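Local atomic coordinates of FAD synthase (Thermoplasma volcanium GSS1, PDB entry 3GLV), a protein that probably transfers the AMP portion of ATP to flavin mononucleotide, giving the coenzyme FAD and diphosphate, with the help of a divalent metal cation. Residues Gly9-Leu14 / Val34-Asp39; Ile19-Glu24 / Val116-Tyr121; Asp76-Val81 / Ala100-Lys105. One frame throughout, in Å; residues are numbered along the deposited sequence.

Contact 1 (Gly9-Leu14 / Val34-Asp39); sequences GVFDIL and VVVARD. With SO4 (sulfate ion), chain C.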
loop_
_atom_site.group_PDB
_atom_site.type_symbol
_atom_site.label_atom_id
_atom_site.label_comp_id
_atom_site.label_asym_id
_atom_site.label_seq_id
_atom_site.Cartn_x
_atom_site.Cartn_y
_atom_site.Cartn_z
ATOM N N GLY A 9 4.711 14.001 -0.167
ATOM C CA GLY A 9 5.523 13.275 0.841
ATOM C C GLY A 9 6.620 12.498 0.140
ATOM O O GLY A 9 6.681 12.479 -1.108
ATOM N N VAL A 10 7.487 11.894 0.950
ATOM C CA VAL A 10 8.507 10.991 0.500
ATOM C C VAL A 10 7.949 9.593 0.353
ATOM O O VAL A 10 8.223 8.965 -0.628
ATOM C CB VAL A 10 9.730 11.016 1.479
ATOM C CG1 VAL A 10 10.742 10.030 1.066
ATOM C CG2 VAL A 10 10.387 12.500 1.584
ATOM N N PHE A 11 7.190 9.117 1.355
ATOM C CA PHE A 11 6.600 7.772 1.382
ATOM C C PHE A 11 7.656 6.694 1.200
ATOM O O PHE A 11 7.545 5.853 0.324
ATOM C CB PHE A 11 5.478 7.635 0.308
ATOM C CG PHE A 11 4.421 8.735 0.404
ATOM C CD1 PHE A 11 3.521 8.748 1.476
ATOM C CD2 PHE A 11 4.377 9.791 -0.530
ATOM C CE1 PHE A 11 2.573 9.775 1.604
ATOM C CE2 PHE A 11 3.445 10.822 -0.412
ATOM C CZ PHE A 11 2.546 10.808 0.675
ATOM N N ASP A 12 8.703 6.753 2.009
ATOM C CA ASP A 12 9.810 5.798 1.870
ATOM C C ASP A 12 9.370 4.390 2.309
ATOM O O ASP A 12 9.304 3.449 1.482
ATOM C CB ASP A 12 11.037 6.277 2.641
ATOM C CG ASP A 12 12.274 5.495 2.324
ATOM O OD1 ASP A 12 12.403 4.915 1.196
ATOM O OD2 ASP A 12 13.160 5.513 3.224
ATOM N N ILE A 13 9.050 4.253 3.578
ATOM C CA ILE A 13 8.507 3.000 4.097
ATOM C C ILE A 13 7.058 3.248 4.423
ATOM O O ILE A 13 6.781 4.051 5.343
ATOM C CB ILE A 13 9.213 2.535 5.371
ATOM C CG1 ILE A 13 10.711 2.383 5.145
ATOM C CG2 ILE A 13 8.591 1.168 5.917
ATOM C CD1 ILE A 13 11.013 1.421 4.038
ATOM N N LEU A 14 6.143 2.589 3.705
ATOM C CA LEU A 14 4.703 2.887 3.907
ATOM C C LEU A 14 4.267 2.453 5.283
ATOM O O LEU A 14 4.622 1.347 5.758
ATOM C CB LEU A 14 3.784 2.235 2.859
ATOM C CG LEU A 14 3.613 2.883 1.487
ATOM C CD1 LEU A 14 2.692 2.130 0.559
ATOM C CD2 LEU A 14 3.120 4.354 1.686
ATOM N N VAL A 34 -1.136 12.405 -5.752
ATOM C CA VAL A 34 -0.036 12.423 -4.777
ATOM C C VAL A 34 1.258 12.798 -5.426
ATOM O O VAL A 34 1.654 12.211 -6.512
ATOM C CB VAL A 34 0.098 11.051 -4.032
ATOM C CG1 VAL A 34 1.277 11.094 -3.039
ATOM C CG2 VAL A 34 -1.226 10.657 -3.356
ATOM N N VAL A 35 1.953 13.765 -4.825
ATOM C CA VAL A 35 3.247 14.172 -5.378
ATOM C C VAL A 35 4.369 13.627 -4.493
ATOM O O VAL A 35 4.476 13.954 -3.306
ATOM C CB VAL A 35 3.361 15.718 -5.488
ATOM C CG1 VAL A 35 4.765 16.173 -6.033
ATOM C CG2 VAL A 35 2.184 16.294 -6.305
ATOM N N VAL A 36 5.165 12.759 -5.087
ATOM C CA VAL A 36 6.174 11.958 -4.397
ATOM C C VAL A 36 7.553 12.626 -4.575
ATOM O O VAL A 36 7.975 12.881 -5.718
ATOM C CB VAL A 36 6.210 10.515 -4.994
ATOM C CG1 VAL A 36 7.364 9.683 -4.372
ATOM C CG2 VAL A 36 4.887 9.830 -4.791
ATOM N N ALA A 37 8.255 12.907 -3.477
ATOM C CA ALA A 37 9.542 13.624 -3.541
ATOM C C ALA A 37 10.597 12.833 -4.325
ATOM O O ALA A 37 10.720 11.626 -4.157
ATOM C CB ALA A 37 10.044 13.915 -2.140
ATOM N N ARG A 38 11.311 13.517 -5.222
ATOM C CA ARG A 38 12.504 12.987 -5.836
ATOM C C ARG A 38 13.542 12.654 -4.785
ATOM O O ARG A 38 13.574 13.226 -3.708
ATOM C CB ARG A 38 13.109 14.009 -6.814
ATOM C CG ARG A 38 12.252 14.131 -8.056
ATOM C CD ARG A 38 12.761 15.012 -9.130
ATOM N NE ARG A 38 11.801 14.987 -10.236
ATOM C CZ ARG A 38 11.790 14.089 -11.229
ATOM N NH1 ARG A 38 12.719 13.142 -11.307
ATOM N NH2 ARG A 38 10.838 14.141 -12.168
ATOM N N ASP A 39 14.407 11.727 -5.134
ATOM C CA ASP A 39 15.514 11.359 -4.253
ATOM C C ASP A 39 16.424 12.542 -3.900
ATOM O O ASP A 39 16.819 12.678 -2.742
ATOM C CB ASP A 39 16.338 10.205 -4.849
ATOM C CG ASP A 39 15.574 8.852 -4.892
ATOM O OD1 ASP A 39 14.868 8.443 -3.881
ATOM O OD2 ASP A 39 15.757 8.140 -5.930
HETATM S S SO4 C . 6.763 11.585 4.466
HETATM O O1 SO4 C . 7.912 11.638 5.386
HETATM O O2 SO4 C . 6.949 12.646 3.477
HETATM O O3 SO4 C . 6.794 10.312 3.710
HETATM O O4 SO4 C . 5.622 11.840 5.352
#
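Gly9 and Val36 pair as a parallel bridge at the C-terminal ends of strands 4-9 and 31-36: Gly9 N donates to Val35 O at 3.1 Å, and Gly9 O accepts from Ala37 N at 2.9 Å. The CA-H of Val36 also points at Gly9 O, a second, softer donor to the same oxygen. Beyond the bridge the chains part, one into the loop before helix 16-26, the other into the N-cap Arg38 of helix 39-44. Phe11 folds back over this end of the sheet. With CG anti to the carbonyl carbon (chi1 -53°), the ring comes to lie beside strand 31-36, where its CE2 meets Val34 CG1 at a slant, 3.4 Å apart; Val36 CG2 is a looser neighbour of CD2, and Val35 O lies near the ring plane at the edge. A CB on Gly9 would run into Phe11 CZ, so the lack of a side chain at Gly9 leaves room for the ring. On the flank of the contact Val10 CG2 meets Ala37 CB at 4.0 Å. Backbone amides grip a sulfate: Val10 N reaches its O2 and Phe11 N its O3, each at 2.7 Å and nearly straight, while Val10 N to O3 is weak. Sulfate O3 lies over one face of the Phe11 ring, and His18 NE2 holds the ion as well. Arg56 bonds to both Val10 O and Ala37 O, tying the diverging ends together. Val10, Phe11 and His18 are inferred ATP-binding residues, so the sulfate probably marks a phosphate position, as expected at the strand ends of the Rossmann-like nucleotidyltransferase fold.

Contact 2 (Ile19-Glu24 / Val116-Tyr121); sequences IHYLKE and VRISKY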
loop_
_atom_site.group_PDB
_atom_site.type_symbol
_atom_site.label_atom_id
_atom_site.label_comp_id
_atom_site.label_asym_id
_atom_site.label_seq_id
_atom_site.Cartn_x
_atom_site.Cartn_y
_atom_site.Cartn_z
ATOM N N ILE A 19 -1.192 6.219 5.372
ATOM C CA ILE A 19 -2.535 5.829 4.995
ATOM C C ILE A 19 -3.553 6.834 5.549
ATOM O O ILE A 19 -4.505 7.219 4.842
ATOM C CB ILE A 19 -2.893 4.433 5.519
ATOM C CG1 ILE A 19 -1.973 3.353 4.903
ATOM C CG2 ILE A 19 -4.385 4.104 5.220
ATOM C CD1 ILE A 19 -1.870 3.455 3.321
ATOM N N HIS A 20 -3.399 7.258 6.810
ATOM C CA HIS A 20 -4.396 8.214 7.369
ATOM C C HIS A 20 -4.306 9.542 6.568
ATOM O O HIS A 20 -5.328 10.107 6.210
ATOM C CB HIS A 20 -4.169 8.449 8.829
ATOM C CG HIS A 20 -4.978 9.562 9.445
ATOM N ND1 HIS A 20 -6.268 9.373 9.914
ATOM C CD2 HIS A 20 -4.619 10.819 9.830
ATOM C CE1 HIS A 20 -6.694 10.501 10.475
ATOM N NE2 HIS A 20 -5.711 11.392 10.450
ATOM N N TYR A 21 -3.120 10.019 6.260
ATOM C CA TYR A 21 -2.968 11.249 5.499
ATOM C C TYR A 21 -3.623 11.162 4.138
ATOM O O TYR A 21 -4.400 11.992 3.804
ATOM C CB TYR A 21 -1.492 11.639 5.378
ATOM C CG TYR A 21 -1.157 12.818 4.472
ATOM C CD1 TYR A 21 -1.636 14.066 4.713
ATOM C CD2 TYR A 21 -0.324 12.658 3.410
ATOM C CE1 TYR A 21 -1.305 15.099 3.917
ATOM C CE2 TYR A 21 0.007 13.678 2.611
ATOM C CZ TYR A 21 -0.481 14.894 2.859
ATOM O OH TYR A 21 -0.125 15.886 2.035
ATOM N N LEU A 22 -3.306 10.122 3.390
ATOM C CA LEU A 22 -3.850 9.921 2.080
ATOM C C LEU A 22 -5.376 9.690 2.098
ATOM O O LEU A 22 -6.082 10.333 1.403
ATOM C CB LEU A 22 -3.115 8.800 1.366
ATOM C CG LEU A 22 -1.630 9.022 1.115
ATOM C CD1 LEU A 22 -0.993 7.915 0.308
ATOM C CD2 LEU A 22 -1.430 10.342 0.445
ATOM N N LYS A 23 -5.856 8.791 2.934
ATOM C CA LYS A 23 -7.265 8.479 3.023
ATOM C C LYS A 23 -8.101 9.669 3.397
ATOM O O LYS A 23 -9.200 9.881 2.814
ATOM C CB LYS A 23 -7.515 7.320 3.962
ATOM C CG LYS A 23 -8.940 6.936 4.093
ATOM C CD LYS A 23 -9.151 5.631 4.959
ATOM C CE LYS A 23 -8.598 4.364 4.269
ATOM N NZ LYS A 23 -9.083 3.198 5.062
ATOM N N GLU A 24 -7.622 10.461 4.357
ATOM C CA GLU A 24 -8.406 11.625 4.782
ATOM C C GLU A 24 -8.340 12.693 3.674
ATOM O O GLU A 24 -9.305 13.378 3.453
ATOM C CB GLU A 24 -7.929 12.180 6.110
ATOM C CG GLU A 24 -8.141 11.245 7.293
ATOM C CD GLU A 24 -9.594 10.844 7.473
ATOM O OE1 GLU A 24 -10.407 11.698 7.840
ATOM O OE2 GLU A 24 -9.915 9.673 7.245
ATOM N N VAL A 116 -5.734 22.622 3.439
ATOM C CA VAL A 116 -6.401 21.924 4.552
ATOM C C VAL A 116 -5.422 21.089 5.363
ATOM O O VAL A 116 -4.688 20.262 4.814
ATOM C CB VAL A 116 -7.554 21.072 4.018
ATOM C CG1 VAL A 116 -8.160 20.108 5.086
ATOM C CG2 VAL A 116 -8.648 21.987 3.476
ATOM N N ARG A 117 -5.366 21.310 6.681
ATOM C CA ARG A 117 -4.587 20.407 7.526
ATOM C C ARG A 117 -5.414 19.144 7.847
ATOM O O ARG A 117 -6.587 19.241 8.228
ATOM C CB ARG A 117 -4.128 21.101 8.806
ATOM C CG ARG A 117 -2.939 22.030 8.596
ATOM C CD ARG A 117 -2.418 22.743 9.894
ATOM N NE ARG A 117 -3.484 23.421 10.619
ATOM C CZ ARG A 117 -4.114 22.964 11.702
ATOM N NH1 ARG A 117 -3.789 21.816 12.288
ATOM N NH2 ARG A 117 -5.097 23.687 12.223
ATOM N N ILE A 118 -4.800 17.964 7.676
ATOM C CA ILE A 118 -5.414 16.703 8.053
ATOM C C ILE A 118 -5.345 16.440 9.546
ATOM O O ILE A 118 -4.406 16.860 10.188
ATOM C CB ILE A 118 -4.757 15.552 7.327
ATOM C CG1 ILE A 118 -4.901 15.797 5.818
ATOM C CG2 ILE A 118 -5.322 14.160 7.824
ATOM C CD1 ILE A 118 -6.370 15.967 5.304
ATOM N N SER A 119 -6.337 15.751 10.090
ATOM C CA SER A 119 -6.395 15.451 11.546
ATOM C C SER A 119 -5.193 14.639 12.003
ATOM O O SER A 119 -4.594 13.903 11.213
ATOM C CB SER A 119 -7.640 14.648 11.904
ATOM O OG SER A 119 -7.648 13.401 11.229
ATOM N N LYS A 120 -4.850 14.776 13.276
ATOM C CA LYS A 120 -3.701 14.044 13.841
ATOM C C LYS A 120 -3.981 12.541 13.793
ATOM O O LYS A 120 -5.081 12.128 14.112
ATOM C CB LYS A 120 -3.444 14.534 15.277
ATOM C CG LYS A 120 -2.229 13.882 15.947
ATOM C CD LYS A 120 -1.726 14.657 17.179
ATOM C CE LYS A 120 -2.644 14.546 18.386
ATOM N NZ LYS A 120 -1.986 15.095 19.639
ATOM N N TYR A 121 -3.055 11.727 13.307
ATOM C CA TYR A 121 -3.268 10.278 13.321
ATOM C C TYR A 121 -3.103 9.719 14.772
ATOM O O TYR A 121 -2.324 10.237 15.530
ATOM C CB TYR A 121 -2.307 9.554 12.353
ATOM C CG TYR A 121 -2.442 8.058 12.452
ATOM C CD1 TYR A 121 -3.678 7.467 12.321
ATOM C CD2 TYR A 121 -1.355 7.238 12.741
ATOM C CE1 TYR A 121 -3.848 6.089 12.443
ATOM C CE2 TYR A 121 -1.507 5.830 12.873
ATOM C CZ TYR A 121 -2.761 5.267 12.725
ATOM O OH TYR A 121 -3.000 3.892 12.865
#
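His20 of helix 16-26 reaches across to Ser119 and Tyr121, in the chain that leaves strand 114-117 of the Rossmann-like alpha/beta fold. The tight part lies inward, around Ile118. Its CG1 meets Tyr21 CD1 at 3.9 Å, the two side chains crossing at about a right angle, while its CG2 packs on Glu24 CB at 3.7 Å. Tyr21 OH continues into the sheet, bonded to Thr90 O and Thr8 N, which fixes the phenol at its far end.

The outer side is more exposed and polar. With CG anti to the backbone N (chi1 171°), the His20 imidazole lies between Glu24 CG over one face and Tyr121 CA over the other, the latter a CH-pi contact 4.1 Å from the ring centroid. The rings of His20 and Tyr121, an inferred ATP-binding residue, are inclined at 40°, neither stacked nor edge-to-face. Glu24 turns its carboxylate to Lys27 in a salt bridge. An alanine in place of His20 would probably leave Ser119 O and OG without this partner and open a gap between Glu24 and Tyr121, giving the exposed chain more freedom to move. At the imidazole tip, NE2 is 2.9 Å from Ser119 OG and donates to Ser119 O, which lies 4° from the ring plane, although the nitrogen sits well above the plane of that carbonyl.

Contact 3 (Asp76-Val81 / Ala100-Lys105); sequences DMMKTV and AELQSK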
loop_
_atom_site.group_PDB
_atom_site.type_symbol
_atom_site.label_atom_id
_atom_site.label_comp_id
_atom_site.label_asym_id
_atom_site.label_seq_id
_atom_site.Cartn_x
_atom_site.Cartn_y
_atom_site.Cartn_z
ATOM N N ASP A 76 11.222 23.233 -6.259
ATOM C CA ASP A 76 10.343 24.250 -6.825
ATOM C C ASP A 76 8.899 23.773 -6.692
ATOM O O ASP A 76 8.319 23.174 -7.629
ATOM C CB ASP A 76 10.698 24.443 -8.297
ATOM C CG ASP A 76 9.844 25.515 -8.976
ATOM O OD1 ASP A 76 9.107 26.248 -8.250
ATOM O OD2 ASP A 76 9.925 25.607 -10.231
ATOM N N MET A 77 8.323 24.004 -5.516
ATOM C CA MET A 77 6.994 23.471 -5.204
ATOM C C MET A 77 5.889 24.166 -6.023
ATOM O O MET A 77 4.945 23.520 -6.541
ATOM C CB MET A 77 6.735 23.661 -3.716
ATOM C CG MET A 77 5.305 23.367 -3.265
ATOM S SD MET A 77 5.116 23.932 -1.556
ATOM C CE MET A 77 5.061 25.735 -1.791
ATOM N N MET A 78 6.016 25.487 -6.151
ATOM C CA MET A 78 5.003 26.232 -6.869
ATOM C C MET A 78 4.936 25.769 -8.310
ATOM O O MET A 78 3.877 25.772 -8.867
ATOM C CB MET A 78 5.206 27.763 -6.765
ATOM C CG MET A 78 4.556 28.394 -5.470
ATOM S SD MET A 78 2.776 27.993 -5.076
ATOM C CE MET A 78 1.975 28.393 -6.652
ATOM N N LYS A 79 6.048 25.344 -8.907
ATOM C CA LYS A 79 5.962 24.762 -10.247
ATOM C C LYS A 79 5.071 23.507 -10.291
ATOM O O LYS A 79 4.298 23.328 -11.234
ATOM C CB LYS A 79 7.313 24.428 -10.786
ATOM C CG LYS A 79 7.279 23.853 -12.208
ATOM C CD LYS A 79 8.675 23.950 -12.817
ATOM C CE LYS A 79 8.752 23.364 -14.215
ATOM N NZ LYS A 79 10.200 23.314 -14.665
ATOM N N THR A 80 5.176 22.641 -9.284
ATOM C CA THR A 80 4.253 21.524 -9.186
ATOM C C THR A 80 2.790 22.002 -9.037
ATOM O O THR A 80 1.914 21.501 -9.733
ATOM C CB THR A 80 4.670 20.511 -8.067
ATOM O OG1 THR A 80 5.984 20.009 -8.354
ATOM C CG2 THR A 80 3.686 19.318 -7.969
ATOM N N VAL A 81 2.529 23.000 -8.195
ATOM C CA VAL A 81 1.171 23.406 -7.986
ATOM C C VAL A 81 0.524 23.975 -9.271
ATOM O O VAL A 81 -0.624 23.661 -9.592
ATOM C CB VAL A 81 1.070 24.467 -6.913
ATOM C CG1 VAL A 81 -0.344 25.011 -6.933
ATOM C CG2 VAL A 81 1.483 23.880 -5.523
ATOM N N ALA A 100 0.853 28.476 6.771
ATOM C CA ALA A 100 0.895 29.931 6.677
ATOM C C ALA A 100 1.779 30.386 5.510
ATOM O O ALA A 100 1.423 31.297 4.764
ATOM C CB ALA A 100 1.392 30.529 7.992
ATOM N N GLU A 101 2.919 29.741 5.345
ATOM C CA GLU A 101 3.857 30.097 4.271
ATOM C C GLU A 101 3.247 29.853 2.893
ATOM O O GLU A 101 3.385 30.663 2.005
ATOM C CB GLU A 101 5.079 29.212 4.390
ATOM C CG GLU A 101 6.339 29.701 3.747
ATOM C CD GLU A 101 7.567 29.212 4.555
ATOM O OE1 GLU A 101 7.540 28.063 5.068
ATOM O OE2 GLU A 101 8.542 29.977 4.703
ATOM N N LEU A 102 2.589 28.702 2.737
ATOM C CA LEU A 102 1.938 28.372 1.468
ATOM C C LEU A 102 0.767 29.341 1.195
ATOM O O LEU A 102 0.542 29.762 0.053
ATOM C CB LEU A 102 1.461 26.932 1.462
ATOM C CG LEU A 102 0.796 26.460 0.159
ATOM C CD1 LEU A 102 1.762 26.561 -1.053
ATOM C CD2 LEU A 102 0.222 25.029 0.325
ATOM N N GLN A 103 0.048 29.696 2.258
ATOM C CA GLN A 103 -1.045 30.609 2.142
ATOM C C GLN A 103 -0.582 31.983 1.633
ATOM O O GLN A 103 -1.237 32.545 0.763
ATOM C CB GLN A 103 -1.782 30.757 3.467
ATOM C CG GLN A 103 -3.029 31.551 3.337
ATOM C CD GLN A 103 -4.084 30.847 2.497
ATOM O OE1 GLN A 103 -4.454 29.714 2.781
ATOM N NE2 GLN A 103 -4.574 31.527 1.455
ATOM N N SER A 104 0.533 32.512 2.145
ATOM C CA SER A 104 1.055 33.812 1.645
ATOM C C SER A 104 1.395 33.744 0.171
ATOM O O SER A 104 1.143 34.693 -0.545
ATOM C CB SER A 104 2.337 34.269 2.357
ATOM O OG SER A 104 2.097 34.468 3.746
ATOM N N LYS A 105 1.997 32.631 -0.265
ATOM C CA LYS A 105 2.302 32.462 -1.697
ATOM C C LYS A 105 1.036 32.515 -2.576
ATOM O O LYS A 105 0.978 33.268 -3.553
ATOM C CB LYS A 105 3.045 31.157 -1.940
ATOM C CG LYS A 105 4.485 31.171 -1.384
ATOM C CD LYS A 105 5.328 29.953 -1.940
ATOM C CE LYS A 105 6.762 29.896 -1.327
ATOM N NZ LYS A 105 6.746 29.549 0.100
#
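Met77 CE presses against Leu102 CD1 at 3.5 Å, a tight methyl-to-methyl contact that bridges helices 77-84 and 96-109 on one face of the parallel sheet of the Rossmann-like fold. The Met77 side chain reaches out with CG and SD both extended, then bends at its last torsion (chi3 74°), which sets CE beside the leucine. Leu102 CD1 also faces the sulfur of Met78, though more loosely, with SD 4.4 Å away. Alongside, Met78 CG lies 3.9 Å from Lys105 CD, the two side chains sliding past each other in opposite directions; the aliphatic part of the exposed Lys105 lies against Met78, and Met77 CE approaches the same CD less closely.

The backbones stay well apart and the contact is made by side chains alone, the axes of 77-81 and 100-105 coming no nearer than 12.5 Å and crossing at -63°. Two long methionines on one side, and Leu102 and Lys105 on the other, bridge this gap. In the next shell Leu102 rests on Ile89 and Ile115, from strands 88-91 and 114-117, and Met78 on Ile111. Val81, a turn further along its helix, also packs on Ile89, so both helices share that strand as a floor. Asp76 caps the start of helix 77-84: its OD1 accepts from Lys79 N at 3.3 Å, with the amide nitrogen lying above the carboxylate plane.

The three contacts belong to one five-stranded parallel sheet, ordered 68-71, 31-36, 4-9, 88-91, 114-117, and its helices. Contact 1 joins neighbouring strands 4-9 and 31-36 at their ends; contact 2 brings helix 16-26 to the chain after strand 114-117. Their centres are 15 Å apart, their segments alternate in sequence, and they touch where Leu22 packs on Val34 and Phe11. Contact 1 closes before contact 3 opens, their centres about 18 Å apart, and Thr80 touches Val35. Contact 3 falls between the two segments of contact 2 in sequence, centres about 20 Å apart. Contacts 1 and 2 hold inferred ATP-binding residues from early and late in the chain, whereas contact 3 lies away from them.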